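Local atomic coordinates of cell-binding factor 2 (Campylobacter jejuni, PDB entry 3RFW), a protein that is a SurA-like chaperone that probably also catalyses the cis-trans isomerisation of peptidyl-proline bonds. Residues Y81-K84 and I85-T88. Residues are numbered along the deposited sequence; the frame is centred on the assembly and turned at random.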
ATOM      1  N   TYR A  81       5.648 -28.168 -14.362  1.00 31.85           N
ATOM      2  CA  TYR A  81       4.458 -28.881 -14.831  1.00 32.09           C
ATOM      3  C   TYR A  81       3.321 -27.914 -15.171  1.00 35.14           C
ATOM      4  O   TYR A  81       2.762 -28.004 -16.245  1.00 37.05           O
ATOM      5  CB  TYR A  81       4.005 -29.873 -13.763  1.00 31.20           C
ATOM      6  CG  TYR A  81       2.918 -30.845 -14.183  1.00 35.93           C
ATOM      7  CD1 TYR A  81       1.576 -30.614 -13.860  1.00 28.31           C
ATOM      8  CD2 TYR A  81       3.236 -32.019 -14.866  1.00 34.46           C
ATOM      9  CE1 TYR A  81       0.576 -31.543 -14.222  1.00 34.57           C
ATOM     10  CE2 TYR A  81       2.251 -32.934 -15.235  1.00 37.82           C
ATOM     11  CZ  TYR A  81       0.934 -32.713 -14.870  1.00 36.72           C
ATOM     12  OH  TYR A  81      -0.020 -33.626 -15.254  1.00 41.33           O
ATOM     13  N   GLN A  82       3.015 -26.964 -14.285  1.00 34.53           N
ATOM     14  CA  GLN A  82       1.876 -26.087 -14.488  1.00 35.04           C
ATOM     15  C   GLN A  82       2.188 -25.034 -15.524  1.00 38.69           C
ATOM     16  O   GLN A  82       1.304 -24.631 -16.312  1.00 40.53           O
ATOM     17  CB  GLN A  82       1.431 -25.465 -13.162  1.00 36.18           C
ATOM     18  CG  GLN A  82       1.177 -26.521 -12.105  1.00 34.85           C
ATOM     19  CD  GLN A  82       0.963 -25.935 -10.740  1.00 49.05           C
ATOM     20  OE1 GLN A  82       1.537 -24.901 -10.415  1.00 54.05           O
ATOM     21  NE2 GLN A  82       0.102 -26.568  -9.939  1.00 46.67           N
ATOM     22  N   GLU A  83       3.475 -24.728 -15.650  1.00 38.84           N
ATOM     23  CA  GLU A  83       3.963 -23.880 -16.738  1.00 41.87           C
ATOM     24  C   GLU A  83       3.864 -24.490 -18.140  1.00 40.53           C
ATOM     25  O   GLU A  83       3.503 -23.789 -19.076  1.00 42.21           O
ATOM     26  CB  GLU A  83       5.404 -23.427 -16.472  1.00 43.72           C
ATOM     27  CG  GLU A  83       5.502 -22.128 -15.692  1.00 56.13           C
ATOM     28  CD  GLU A  83       5.945 -20.958 -16.579  1.00 69.34           C
ATOM     29  OE1 GLU A  83       5.099 -20.059 -16.847  1.00 63.42           O
ATOM     30  OE2 GLU A  83       7.131 -20.968 -17.027  1.00 68.12           O
ATOM     31  N   LYS A  84       4.180 -25.776 -18.308  1.00 38.73           N
ATOM     32  CA  LYS A  84       3.880 -26.429 -19.580  1.00 41.97           C
ATOM     33  C   LYS A  84       2.366 -26.372 -19.906  1.00 43.87           C
ATOM     34  O   LYS A  84       1.980 -26.114 -21.038  1.00 42.76           O
ATOM     35  CB  LYS A  84       4.367 -27.877 -19.622  1.00 42.36           C
ATOM     36  CG  LYS A  84       5.832 -28.078 -19.242  1.00 43.17           C
ATOM     37  CD  LYS A  84       6.739 -27.491 -20.289  1.00 47.06           C
ATOM     38  CE  LYS A  84       8.118 -28.113 -20.170  1.00 48.84           C
ATOM     39  NZ  LYS A  84       8.992 -27.662 -21.281  1.00 51.00           N
ATOM     40  N   ILE A  85       1.517 -26.553 -18.899  1.00 44.00           N
ATOM     41  CA  ILE A  85       0.075 -26.396 -19.104  1.00 43.73           C
ATOM     42  C   ILE A  85      -0.301 -24.965 -19.485  1.00 43.15           C
ATOM     43  O   ILE A  85      -0.962 -24.748 -20.483  1.00 43.21           O
ATOM     44  CB  ILE A  85      -0.708 -26.880 -17.897  1.00 42.44           C
ATOM     45  CG1 ILE A  85      -0.489 -28.383 -17.736  1.00 44.14           C
ATOM     46  CG2 ILE A  85      -2.196 -26.551 -18.047  1.00 46.41           C
ATOM     47  CD1 ILE A  85      -1.047 -28.952 -16.452  1.00 39.31           C
ATOM     48  N   LEU A  86       0.203 -23.983 -18.747  1.00 45.92           N
ATOM     49  CA  LEU A  86      -0.032 -22.580 -19.109  1.00 47.66           C
ATOM     50  C   LEU A  86       0.346 -22.271 -20.565  1.00 49.39           C
ATOM     51  O   LEU A  86      -0.342 -21.506 -21.244  1.00 49.14           O
ATOM     52  CB  LEU A  86       0.674 -21.619 -18.151  1.00 46.25           C
ATOM     53  CG  LEU A  86       0.377 -20.130 -18.360  1.00 50.69           C
ATOM     54  CD1 LEU A  86      -1.140 -19.814 -18.182  1.00 43.70           C
ATOM     55  CD2 LEU A  86       1.240 -19.285 -17.424  1.00 48.68           C
ATOM     56  N   ASN A  87       1.380 -22.927 -21.075  1.00 50.71           N
ATOM     57  CA  ASN A  87       1.830 -22.657 -22.444  1.00 52.39           C
ATOM     58  C   ASN A  87       0.916 -23.231 -23.534  1.00 52.54           C
ATOM     59  O   ASN A  87       1.087 -22.914 -24.713  1.00 53.38           O
ATOM     60  CB  ASN A  87       3.261 -23.156 -22.673  1.00 53.13           C
ATOM     61  CG  ASN A  87       4.301 -22.301 -21.974  1.00 57.77           C
ATOM     62  OD1 ASN A  87       5.385 -22.788 -21.623  1.00 64.71           O
ATOM     63  ND2 ASN A  87       3.966 -21.039 -21.727  1.00 60.74           N
ATOM     64  N   THR A  88      -0.013 -24.111 -23.165  1.00 51.85           N
ATOM     65  CA  THR A  88      -0.982 -24.605 -24.149  1.00 49.98           C
ATOM     66  C   THR A  88      -2.261 -23.752 -24.232  1.00 50.20           C
ATOM     67  O   THR A  88      -3.225 -24.166 -24.869  1.00 49.71           O
ATOM     68  CB  THR A  88      -1.417 -26.048 -23.855  1.00 49.43           C
ATOM     69  OG1 THR A  88      -2.270 -26.057 -22.707  1.00 49.09           O
ATOM     70  CG2 THR A  88      -0.206 -26.976 -23.639  1.00 48.38           C
TER
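Ile85 reaches back one turn of helix to lay its CD1 methyl against the Tyr81 ring, 3.8 Å from CE1, and this apolar pair is the tightly packed part of the contact. Tyr81 has its ring swung anti to the backbone N (chi1 -171°), which carries CE1 along the helix toward Ile85, while the extended end of Ile85 (chi2 171°) stretches CD1 to meet it obliquely. A long, flat tyrosine suits the place because its ring can pack beside a methyl while its hydroxyl reaches beyond: OH is hydrogen-bonded to Asp53 of the second subunit, and the ring also packs on Ile50 there. Lys84, with its long chain, reaches Asp62 of the second subunit with NZ in a salt bridge.

Beneath the side chains run regular i to i+4 bonds, Ile85 N to Tyr81 O (3.3 Å) and the shorter Leu86 N to Gln82 O (2.7 Å). Asn87 N keeps this pattern with Glu83 O at 3.0 Å but adds a weak bond to Lys84 O, and Thr88 N then uses Ile85 O, an i to i+3 bond. Thr88 OG1 adds a second donor to Ile85 O, 2.9 Å away, in the carbonyl plane on a lone pair. Threonine serves well here: its hydroxyl sits between the backbone N and carbonyl carbon (chi1 72°), which turns it back to that carbonyl near the end of the helix.

The solvent side is looser. Glu83 bends at chi2, yet its OE1 comes no closer than 4.0 Å to Leu86 CD2, and polar Asn87 and Thr88 suit their exposed positions. Within its own chain, this end of helix 63-86 lies against helix 216-246, where the branched apolar side chains of Ile85 and Leu86 suit a face packed on Val235 and Phe232 respectively.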